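Local coordinates for protein importin subunit beta-1 (Saccharomyces cerevisiae, PDB 5OWU) that carries proteins into the nucleus by associating with importin alpha, the adaptor that binds the classical nuclear localization signal of the cargo, at residues A[9-14]-A[52-57]; A[103-108]-A[149-154]; A[476-481]-A[521-526]; A[697-702]-A[744-749]. All coordinates share one frame; numbering follows the deposited sequence. Where two conformers were deposited one is given.

All four interactions join successive HEAT repeats of the superhelical importin, each between a different pair: repeats 1 and 2, 3 and 4, 11 and 12, and 16 and 17. Interaction 3 is the most buried and wholly helical, and no hydrogen bond crosses it. Interactions 1 and 2 are partly buried and sit at helix ends, where backbone polar groups are available: a carboxylate serves in the first, a water in the second. These two touch: in the conformer given, L55 packs against E108. Interaction 4 lies at the surface although nearest the chain's centre, and rests largely on one tyrosine. Interactions 1 and 3 lie on opposite sides of that centre, their own centres about 58 Å apart.

Interaction 1: A[9-14]-A[52-57]; sequences LLENSI and NTKLEG
E11 reaches from helix 3-15 to the start of helix 55-67 and makes the polar link here, a hydrogen bond of 3.1 Å from the backbone N of K54 to E11 OE2. The N-H points nearly straight at the oxygen (166°) but comes from above the carboxylate plane, 47° out of it. E11 CG lies anti to the carbonyl carbon and the chain runs on extended, which carries the carboxylate across to the other backbone. Glutamate suits the place because it combines this length with an acceptor at its tip.

Van der Waals contacts flank the bond. T53 turns CG2 to E11 OE2, 3.3 Å away, while its OG1 bonds to D50. The aliphatic part of K54 crosses E11 at about a right angle, with K54 CD 3.3 Å from E11 OE1. The lysine chain then bends, leaving K54 NZ 4.9 Å from E11 OE1, so the charges do not meet.

The apolar contact falls to I14, whose CD1 lies 3.8 Å from E56 CB. L10 CD1 approaches G57 O, and both side chains also lean on L60 of helix 55-67. G57 lets the backbones close in, its CA 5.0 Å from E11 CA; a CB there would press on E11 CG.

An alanine in place of E11 would probably leave the K54 N-H without this acceptor and open a gap beside T53 CG2. K54 is the N-cap of helix 55-67, so the carboxylate lies near the helix N-terminus, whose partial positive charge would probably favour it as it ties HEAT repeat 1 to repeat 2.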
# COMPACT_ATOMS: atom_id res chain seq x y z
N LEU A 9 -35.71 -15.81 14.67
CA LEU A 9 -35.23 -15.33 13.38
C LEU A 9 -33.71 -15.32 13.31
O LEU A 9 -33.12 -15.87 12.37
CB LEU A 9 -35.77 -13.92 13.10
CG LEU A 9 -37.20 -13.77 12.59
CD1 LEU A 9 -37.53 -12.28 12.50
CD2 LEU A 9 -37.38 -14.44 11.23
N LEU A 10 -33.04 -14.68 14.28
CA LEU A 10 -31.58 -14.64 14.26
C LEU A 10 -30.97 -16.05 14.23
O LEU A 10 -30.12 -16.37 13.37
CB LEU A 10 -31.09 -13.88 15.50
CG LEU A 10 -31.43 -12.40 15.56
CD1 LEU A 10 -31.59 -11.96 16.99
CD2 LEU A 10 -30.34 -11.59 14.88
N GLU A 11 -31.40 -16.89 15.17
CA GLU A 11 -30.91 -18.26 15.22
C GLU A 11 -31.07 -18.94 13.87
O GLU A 11 -30.10 -19.45 13.31
CB GLU A 11 -31.63 -19.05 16.31
CG GLU A 11 -31.28 -18.62 17.73
CD GLU A 11 -31.73 -19.63 18.78
OE1 GLU A 11 -32.05 -20.78 18.40
OE2 GLU A 11 -31.78 -19.28 19.98
N ASN A 12 -32.28 -18.92 13.32
CA ASN A 12 -32.51 -19.56 12.02
C ASN A 12 -31.63 -18.96 10.94
O ASN A 12 -31.19 -19.67 10.03
CB ASN A 12 -33.98 -19.44 11.61
CG ASN A 12 -34.88 -20.34 12.42
OD1 ASN A 12 -34.41 -21.29 13.05
ND2 ASN A 12 -36.18 -20.06 12.39
N SER A 13 -31.35 -17.66 11.03
CA SER A 13 -30.54 -17.00 10.02
C SER A 13 -29.14 -17.59 9.96
O SER A 13 -28.52 -17.58 8.88
CB SER A 13 -30.46 -15.50 10.31
OG SER A 13 -29.54 -15.24 11.36
N ILE A 14 -28.60 -18.09 11.07
CA ILE A 14 -27.24 -18.62 11.04
C ILE A 14 -27.13 -20.12 11.33
O ILE A 14 -26.07 -20.71 11.05
CB ILE A 14 -26.31 -17.85 12.01
CG1 ILE A 14 -26.98 -17.67 13.36
CG2 ILE A 14 -25.91 -16.51 11.38
CD1 ILE A 14 -26.02 -17.21 14.46
N ASN A 52 -31.93 -17.49 27.56
CA ASN A 52 -32.67 -18.56 26.90
C ASN A 52 -32.33 -18.71 25.42
O ASN A 52 -32.74 -19.70 24.81
CB ASN A 52 -34.18 -18.31 27.06
CG ASN A 52 -35.03 -19.36 26.35
OD1 ASN A 52 -34.81 -20.56 26.52
ND2 ASN A 52 -35.99 -18.91 25.56
N THR A 53 -31.59 -17.77 24.85
CA THR A 53 -31.21 -17.81 23.44
C THR A 53 -29.81 -18.38 23.29
O THR A 53 -28.94 -18.16 24.13
CB THR A 53 -31.28 -16.40 22.82
OG1 THR A 53 -32.63 -15.92 22.87
CG2 THR A 53 -30.81 -16.41 21.37
N LYS A 54 -29.60 -19.12 22.20
CA LYS A 54 -28.27 -19.66 21.92
C LYS A 54 -27.25 -18.54 21.84
O LYS A 54 -27.54 -17.44 21.36
CB LYS A 54 -28.29 -20.45 20.61
CG LYS A 54 -29.16 -21.70 20.65
CD LYS A 54 -29.26 -22.32 19.27
CE LYS A 54 -28.59 -23.68 19.20
NZ LYS A 54 -29.51 -24.76 19.64
N LEU A 55 -26.03 -18.84 22.29
CA LEU A 55 -24.97 -17.83 22.35
C LEU A 55 -24.76 -17.14 21.01
O LEU A 55 -24.64 -15.91 20.95
CB LEU A 55 -23.66 -18.47 22.81
CG LEU A 55 -23.27 -18.46 24.28
CD1 LEU A 55 -21.78 -18.80 24.37
CD2 LEU A 55 -23.55 -17.13 24.96
N GLU A 56 -24.70 -17.92 19.94
CA GLU A 56 -24.40 -17.33 18.64
C GLU A 56 -25.49 -16.37 18.20
O GLU A 56 -25.20 -15.38 17.51
CB GLU A 56 -24.20 -18.42 17.60
CG GLU A 56 -22.91 -19.16 17.76
CD GLU A 56 -22.80 -20.29 16.78
OE1 GLU A 56 -22.91 -20.02 15.57
OE2 GLU A 56 -22.63 -21.44 17.23
N GLY A 57 -26.74 -16.65 18.55
CA GLY A 57 -27.82 -15.73 18.23
C GLY A 57 -27.73 -14.43 19.00
O GLY A 57 -28.06 -13.37 18.48

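Interaction 2: A[103-108]-A[149-154]; sequences ALVSIE and ENVKRA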
# COMPACT_ATOMS: atom_id res chain seq x y z
N ALA A 103 -24.88 -6.72 29.36
CA ALA A 103 -24.13 -7.77 28.68
C ALA A 103 -22.62 -7.56 28.82
O ALA A 103 -21.85 -8.54 28.80
CB ALA A 103 -24.54 -7.83 27.21
N LEU A 104 -22.17 -6.31 28.98
CA LEU A 104 -20.74 -6.04 29.03
C LEU A 104 -20.07 -6.80 30.17
O LEU A 104 -18.92 -7.25 30.03
CB LEU A 104 -20.49 -4.55 29.19
CG LEU A 104 -19.01 -4.15 29.18
CD1 LEU A 104 -18.41 -4.35 27.80
CD2 LEU A 104 -18.84 -2.71 29.64
N VAL A 105 -20.76 -6.96 31.29
CA VAL A 105 -20.20 -7.61 32.47
C VAL A 105 -20.60 -9.09 32.52
O VAL A 105 -20.51 -9.72 33.57
CB VAL A 105 -20.60 -6.89 33.76
CG1 VAL A 105 -20.11 -5.45 33.72
CG2 VAL A 105 -22.11 -6.93 34.00
N SER A 106 -21.03 -9.65 31.39
CA SER A 106 -21.36 -11.07 31.33
C SER A 106 -20.13 -11.93 31.61
O SER A 106 -19.02 -11.63 31.16
CB SER A 106 -21.92 -11.41 29.95
OG SER A 106 -21.95 -12.81 29.73
N ILE A 107 -20.35 -13.03 32.33
CA ILE A 107 -19.29 -13.99 32.59
C ILE A 107 -18.84 -14.72 31.32
O ILE A 107 -17.79 -15.36 31.32
CB ILE A 107 -19.76 -14.99 33.67
CG1 ILE A 107 -18.57 -15.77 34.23
CG2 ILE A 107 -20.82 -15.94 33.11
CD1 ILE A 107 -18.89 -16.47 35.53
N GLU A 108 -19.62 -14.61 30.24
CA GLU A 108 -19.26 -15.23 28.97
C GLU A 108 -18.47 -14.23 28.13
O GLU A 108 -19.05 -13.22 27.69
CB GLU A 108 -20.52 -15.67 28.23
CG GLU A 108 -20.31 -16.07 26.77
CD GLU A 108 -19.27 -17.14 26.59
OE1 GLU A 108 -18.32 -16.93 25.81
OE2 GLU A 108 -19.39 -18.21 27.24
N GLU A 149 -11.86 -8.98 37.34
CA GLU A 149 -11.02 -8.98 36.14
C GLU A 149 -11.86 -8.85 34.87
O GLU A 149 -11.48 -8.13 33.94
CB GLU A 149 -10.18 -10.25 36.08
CG GLU A 149 -9.24 -10.29 34.88
CD GLU A 149 -8.61 -11.66 34.68
OE1 GLU A 149 -8.06 -12.20 35.65
OE2 GLU A 149 -8.69 -12.18 33.55
N ASN A 150 -12.98 -9.57 34.80
CA ASN A 150 -13.78 -9.55 33.57
C ASN A 150 -14.38 -8.17 33.32
O ASN A 150 -14.50 -7.75 32.16
CB ASN A 150 -14.88 -10.61 33.64
CG ASN A 150 -15.89 -10.35 34.75
OD1 ASN A 150 -15.54 -10.27 35.93
ND2 ASN A 150 -17.15 -10.21 34.37
N VAL A 151 -14.74 -7.44 34.37
CA VAL A 151 -15.32 -6.12 34.19
C VAL A 151 -14.26 -5.14 33.70
O VAL A 151 -14.49 -4.37 32.76
CB VAL A 151 -15.97 -5.66 35.51
CG1 VAL A 151 -16.42 -4.21 35.42
CG2 VAL A 151 -17.14 -6.56 35.85
N LYS A 152 -13.08 -5.18 34.33
CA LYS A 152 -11.96 -4.38 33.84
C LYS A 152 -11.69 -4.66 32.37
O LYS A 152 -11.61 -3.74 31.55
CB LYS A 152 -10.70 -4.70 34.66
CG LYS A 152 -10.74 -4.25 36.11
CD LYS A 152 -9.58 -4.86 36.88
CE LYS A 152 -9.33 -4.16 38.21
NZ LYS A 152 -8.21 -4.78 38.95
N ARG A 153 -11.53 -5.93 32.03
CA ARG A 153 -11.09 -6.30 30.69
C ARG A 153 -12.15 -5.94 29.65
O ARG A 153 -11.84 -5.39 28.60
CB ARG A 153 -10.77 -7.79 30.64
CG ARG A 153 -9.62 -8.16 29.70
CD ARG A 153 -10.04 -8.10 28.23
NE ARG A 153 -10.96 -9.18 27.87
CZ ARG A 153 -10.58 -10.40 27.51
NH1 ARG A 153 -9.29 -10.71 27.45
NH2 ARG A 153 -11.50 -11.31 27.19
N ALA A 154 -13.42 -6.26 29.93
CA ALA A 154 -14.48 -5.95 28.98
C ALA A 154 -14.60 -4.45 28.77
O ALA A 154 -14.81 -3.98 27.64
CB ALA A 154 -15.80 -6.54 29.48
O HOH W 1 -17.53 -9.49 31.32
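A154 and L104 form the tight part of this contact. The methyl CB of A154 fits against the end of helix 90-104, 3.2 Å from L104 O and 3.8 Å from L104 CD1. L104 CG is anti to its backbone N (chi1 -177°), a setting that swings CD1 across to the other helix, where it also lies 3.6 Å from A154 O. The small alanine suits this spot because its side chain ends at CB and lets the leucine backbone come close. L104 is buried from further sides by I119 of helix 109-126 and M139 of helix 133-142.

Toward solvent the fit is looser. The two valines, V105 and V151, stand alongside one another with their branches running in the same direction, and meet through V105 CG1 and V151 CG2 at 3.8 Å; V105 is otherwise exposed. Beyond them a water bridges the two segments. It donates to two backbone carbonyls, L104 O at 2.9 Å and S106 O at 2.6 Å, and accepts from N150 ND2 at 3.2 Å. Asparagine fits here, since its amide can donate to the water that the two carbonyls hold. The turn itself is shaped by S106 OG, which accepts from E108 N at 3.0 Å in an ST turn; in the conformer given, E108 in turn caps helix 109-126 through the backbone N of R110.

The end of one helix in HEAT repeat 3 thus meets the first turns of helix 149-165 in repeat 4, the kind of repeat-to-repeat stacking from which the alpha-solenoid of the importin beta family is built.

Interaction 3: A[476-481]-A[521-526]; sequences TIINLV and FSALTT
T526 OG1 rests against two branches of I478, CG1 at 3.6 Å and CG2 at 3.7 Å. These are van der Waals contacts, and no hydrogen bond crosses between the two segments. Both side chains set this up: T526 OG1 and I478 CG1 each stand anti to their own carbonyl carbon, and the two side chains lie transverse to each other.

From there I478 continues along the neighbouring helix. Its CG1 rests 3.7 Å from A523 CB, and CD1 lies over the backbone, 3.7 Å from A523 CA. Alanine serves as a shallow seat for the long isoleucine branch, allowing I478 CA and A523 CA to approach to 5.5 Å. One turn on, V481 and T526 run alongside one another with opposed directions, V481 CG1 being 4.0 Å from T526 CG2. Threonine suits its position by offering the oxygen to I478 and the methyl to V481.

The two helical segments run almost parallel, at 10°, with their axes 9.2 Å apart. Helix 496-507 backs the pair, receiving I477 on L499 and A523 on L503, while N479 bonds to G436 O of helix 425-442.

An alanine at I478 would probably open a gap over A523 and leave T526 OG1 without its apolar cover. Between these two segments, helices of HEAT repeats 11 and 12 meet by van der Waals packing: aliphatic groups and a threonine pack together without directional bonds, which implies that small shifts between the segments would break no hydrogen bond across this contact.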
# COMPACT_ATOMS: atom_id res chain seq x y z
N THR A 476 19.43 -9.41 -9.61
CA THR A 476 20.67 -8.67 -9.75
C THR A 476 20.93 -8.29 -11.20
O THR A 476 21.39 -7.18 -11.49
CB THR A 476 21.82 -9.52 -9.19
OG1 THR A 476 21.68 -9.58 -7.76
CG2 THR A 476 23.20 -8.95 -9.56
N ILE A 477 20.64 -9.20 -12.13
CA ILE A 477 20.81 -8.89 -13.55
C ILE A 477 19.88 -7.76 -13.95
O ILE A 477 20.28 -6.82 -14.66
CB ILE A 477 20.59 -10.15 -14.40
CG1 ILE A 477 21.76 -11.12 -14.20
CG2 ILE A 477 20.44 -9.80 -15.87
CD1 ILE A 477 21.51 -12.51 -14.74
N ILE A 478 18.63 -7.81 -13.50
CA ILE A 478 17.71 -6.70 -13.76
C ILE A 478 18.35 -5.39 -13.29
O ILE A 478 18.41 -4.41 -14.05
CB ILE A 478 16.35 -6.95 -13.08
CG1 ILE A 478 15.61 -8.06 -13.83
CG2 ILE A 478 15.50 -5.68 -13.06
CD1 ILE A 478 14.40 -8.61 -13.09
N ASN A 479 18.85 -5.36 -12.06
CA ASN A 479 19.47 -4.13 -11.54
C ASN A 479 20.64 -3.67 -12.42
O ASN A 479 20.77 -2.48 -12.73
CB ASN A 479 19.95 -4.33 -10.11
CG ASN A 479 18.81 -4.51 -9.15
OD1 ASN A 479 17.66 -4.31 -9.51
ND2 ASN A 479 19.13 -4.86 -7.91
N LEU A 480 21.51 -4.61 -12.80
CA LEU A 480 22.65 -4.25 -13.64
C LEU A 480 22.20 -3.59 -14.93
O LEU A 480 22.73 -2.54 -15.31
CB LEU A 480 23.49 -5.49 -13.95
CG LEU A 480 24.48 -5.95 -12.90
CD1 LEU A 480 25.06 -7.29 -13.31
CD2 LEU A 480 25.59 -4.92 -12.72
N VAL A 481 21.25 -4.22 -15.62
CA VAL A 481 20.81 -3.68 -16.90
C VAL A 481 20.15 -2.32 -16.71
O VAL A 481 20.42 -1.37 -17.45
CB VAL A 481 19.86 -4.68 -17.60
CG1 VAL A 481 19.24 -4.08 -18.85
CG2 VAL A 481 20.62 -5.95 -17.94
N PHE A 521 12.13 -15.24 -16.15
CA PHE A 521 11.28 -14.64 -17.17
C PHE A 521 11.18 -13.14 -16.95
O PHE A 521 11.25 -12.36 -17.91
CB PHE A 521 9.90 -15.30 -17.16
CG PHE A 521 9.83 -16.57 -17.97
CD1 PHE A 521 9.77 -16.52 -19.35
CD2 PHE A 521 9.83 -17.81 -17.35
CE1 PHE A 521 9.70 -17.68 -20.11
CE2 PHE A 521 9.76 -18.97 -18.10
CZ PHE A 521 9.70 -18.90 -19.48
N SER A 522 11.07 -12.71 -15.69
CA SER A 522 11.01 -11.28 -15.43
C SER A 522 12.27 -10.59 -15.96
O SER A 522 12.17 -9.54 -16.60
CB SER A 522 10.83 -11.01 -13.94
OG SER A 522 10.69 -9.62 -13.71
N ALA A 523 13.44 -11.19 -15.73
CA ALA A 523 14.66 -10.56 -16.21
C ALA A 523 14.68 -10.51 -17.72
O ALA A 523 15.11 -9.50 -18.31
CB ALA A 523 15.90 -11.28 -15.67
N LEU A 524 14.13 -11.54 -18.38
CA LEU A 524 14.06 -11.50 -19.83
C LEU A 524 13.24 -10.31 -20.29
O LEU A 524 13.60 -9.64 -21.27
CB LEU A 524 13.47 -12.80 -20.38
CG LEU A 524 14.40 -14.02 -20.36
CD1 LEU A 524 13.66 -15.22 -20.90
CD2 LEU A 524 15.68 -13.78 -21.15
N THR A 525 12.17 -9.98 -19.57
CA THR A 525 11.39 -8.82 -19.94
C THR A 525 12.25 -7.57 -19.88
O THR A 525 12.29 -6.78 -20.84
CB THR A 525 10.16 -8.70 -19.04
OG1 THR A 525 9.32 -9.84 -19.26
CG2 THR A 525 9.38 -7.44 -19.34
N THR A 526 13.02 -7.42 -18.80
CA THR A 526 13.96 -6.31 -18.72
C THR A 526 14.91 -6.33 -19.91
O THR A 526 15.13 -5.30 -20.56
CB THR A 526 14.73 -6.38 -17.39
OG1 THR A 526 13.82 -6.19 -16.30
CG2 THR A 526 15.81 -5.31 -17.32

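Interaction 4: A[697-702]-A[744-749]; sequences ELKPAV and LDYQIK
Y746 crosses from helix 741-764 to the N-terminal part of helix 698-713 and carries most of this contact. Its CB sets CG anti to the backbone N (chi1 176°), and from there the ring extends toward the other helix. Further along the ring, CE1 lies 4.2 Å from P700 CD and 4.3 Å from E697 N. At the tip, OH lies 3.6 Å from K699 CB and 3.9 Å from P700 CD, with the extended lysine chain running transverse to the tyrosine. The strongest partner of the hydroxyl is the backbone O of R696, next to E697 in the chain, to which it is hydrogen-bonded; R696 also makes a cation-pi contact with the ring.

Tyrosine suits the place because it is long enough to span axes 10.2 Å apart and ends in a group that can satisfy a carbonyl. P700 fits its position near the beginning of a helix, where the lack of an N-H costs little, and it presents a rigid hydrocarbon surface. Its CD meets Y746, while P700 CB faces K749 O at 3.9 Å.

The helical segments run nearly parallel, at 20° to each other, and link HEAT repeats 16 and 17. Charged groups at the margin turn to partners of their own: E697 forms a salt bridge with R695, and K749 one with E752.

No residue that touches here is fully buried, and no hydrogen bond joins the two segments themselves. The chemistry therefore implies a surface contact centred on the tyrosine, whose ring the two interactions with R696 would probably keep in place against the proline.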
# COMPACT_ATOMS: atom_id res chain seq x y z
N GLU A 697 -11.77 -1.14 -9.91
CA GLU A 697 -10.71 -0.85 -10.88
C GLU A 697 -11.25 -0.62 -12.28
O GLU A 697 -10.54 -0.05 -13.12
CB GLU A 697 -9.69 -1.99 -10.91
CG GLU A 697 -8.87 -2.17 -9.63
CD GLU A 697 -9.61 -2.95 -8.55
OE1 GLU A 697 -10.61 -3.62 -8.87
OE2 GLU A 697 -9.19 -2.89 -7.38
N LEU A 698 -12.49 -1.03 -12.57
CA LEU A 698 -13.05 -0.83 -13.90
C LEU A 698 -13.33 0.64 -14.15
O LEU A 698 -13.08 1.15 -15.26
CB LEU A 698 -14.32 -1.66 -14.07
CG LEU A 698 -14.87 -1.70 -15.50
CD1 LEU A 698 -13.98 -2.56 -16.40
CD2 LEU A 698 -16.30 -2.20 -15.53
N LYS A 699 -13.82 1.36 -13.14
CA LYS A 699 -14.21 2.75 -13.35
C LYS A 699 -13.07 3.59 -13.92
O LYS A 699 -13.26 4.23 -14.97
CB LYS A 699 -14.75 3.33 -12.04
CG LYS A 699 -14.96 4.84 -12.04
CD LYS A 699 -16.05 5.25 -11.05
CE LYS A 699 -15.80 6.63 -10.49
NZ LYS A 699 -17.03 7.25 -9.90
N PRO A 700 -11.88 3.65 -13.30
CA PRO A 700 -10.81 4.46 -13.91
C PRO A 700 -10.44 4.02 -15.32
O PRO A 700 -10.30 4.87 -16.21
CB PRO A 700 -9.64 4.29 -12.92
CG PRO A 700 -10.00 3.11 -12.06
CD PRO A 700 -11.49 3.08 -12.01
N ALA A 701 -10.31 2.71 -15.55
CA ALA A 701 -9.96 2.22 -16.88
C ALA A 701 -10.90 2.78 -17.94
O ALA A 701 -10.46 3.38 -18.93
CB ALA A 701 -9.98 0.69 -16.89
N VAL A 702 -12.20 2.62 -17.73
CA VAL A 702 -13.16 3.12 -18.71
C VAL A 702 -12.99 4.63 -18.89
O VAL A 702 -12.95 5.13 -20.02
CB VAL A 702 -14.59 2.74 -18.30
CG1 VAL A 702 -15.61 3.35 -19.24
CG2 VAL A 702 -14.73 1.23 -18.29
N LEU A 744 -8.02 6.62 -0.34
CA LEU A 744 -7.38 7.79 -0.93
C LEU A 744 -6.60 7.41 -2.18
O LEU A 744 -6.63 8.14 -3.18
CB LEU A 744 -6.47 8.48 0.10
CG LEU A 744 -5.17 7.81 0.56
CD1 LEU A 744 -4.00 8.11 -0.37
CD2 LEU A 744 -4.83 8.26 1.98
N ASP A 745 -5.93 6.26 -2.17
CA ASP A 745 -5.19 5.83 -3.35
C ASP A 745 -6.14 5.52 -4.51
O ASP A 745 -5.87 5.91 -5.66
CB ASP A 745 -4.34 4.60 -3.03
CG ASP A 745 -3.15 4.93 -2.16
OD1 ASP A 745 -2.72 6.11 -2.15
OD2 ASP A 745 -2.63 4.01 -1.48
N TYR A 746 -7.24 4.83 -4.23
CA TYR A 746 -8.23 4.58 -5.28
C TYR A 746 -8.73 5.90 -5.86
O TYR A 746 -8.83 6.04 -7.09
CB TYR A 746 -9.40 3.76 -4.74
CG TYR A 746 -10.48 3.58 -5.78
CD1 TYR A 746 -10.28 2.76 -6.88
CD2 TYR A 746 -11.69 4.26 -5.68
CE1 TYR A 746 -11.26 2.60 -7.85
CE2 TYR A 746 -12.68 4.11 -6.64
CZ TYR A 746 -12.46 3.28 -7.72
OH TYR A 746 -13.43 3.12 -8.67
N GLN A 747 -9.05 6.87 -5.00
CA GLN A 747 -9.50 8.16 -5.50
C GLN A 747 -8.45 8.80 -6.40
O GLN A 747 -8.79 9.42 -7.41
CB GLN A 747 -9.84 9.09 -4.33
CG GLN A 747 -10.51 10.38 -4.76
CD GLN A 747 -9.96 11.60 -4.04
OE1 GLN A 747 -8.78 11.66 -3.70
NE2 GLN A 747 -10.82 12.59 -3.80
N ILE A 748 -7.17 8.65 -6.04
CA ILE A 748 -6.11 9.17 -6.90
C ILE A 748 -6.15 8.48 -8.26
O ILE A 748 -5.95 9.11 -9.30
CB ILE A 748 -4.73 9.00 -6.23
CG1 ILE A 748 -4.62 9.91 -5.00
CG2 ILE A 748 -3.60 9.30 -7.22
CD1 ILE A 748 -4.58 11.39 -5.29
N LYS A 749 -6.41 7.17 -8.28
CA LYS A 749 -6.51 6.48 -9.56
C LYS A 749 -7.65 7.04 -10.40
O LYS A 749 -7.50 7.29 -11.60
CB LYS A 749 -6.68 4.98 -9.34
CG LYS A 749 -5.41 4.27 -8.91
CD LYS A 749 -4.48 4.03 -10.09
CE LYS A 749 -3.03 3.83 -9.65
NZ LYS A 749 -2.40 5.12 -9.22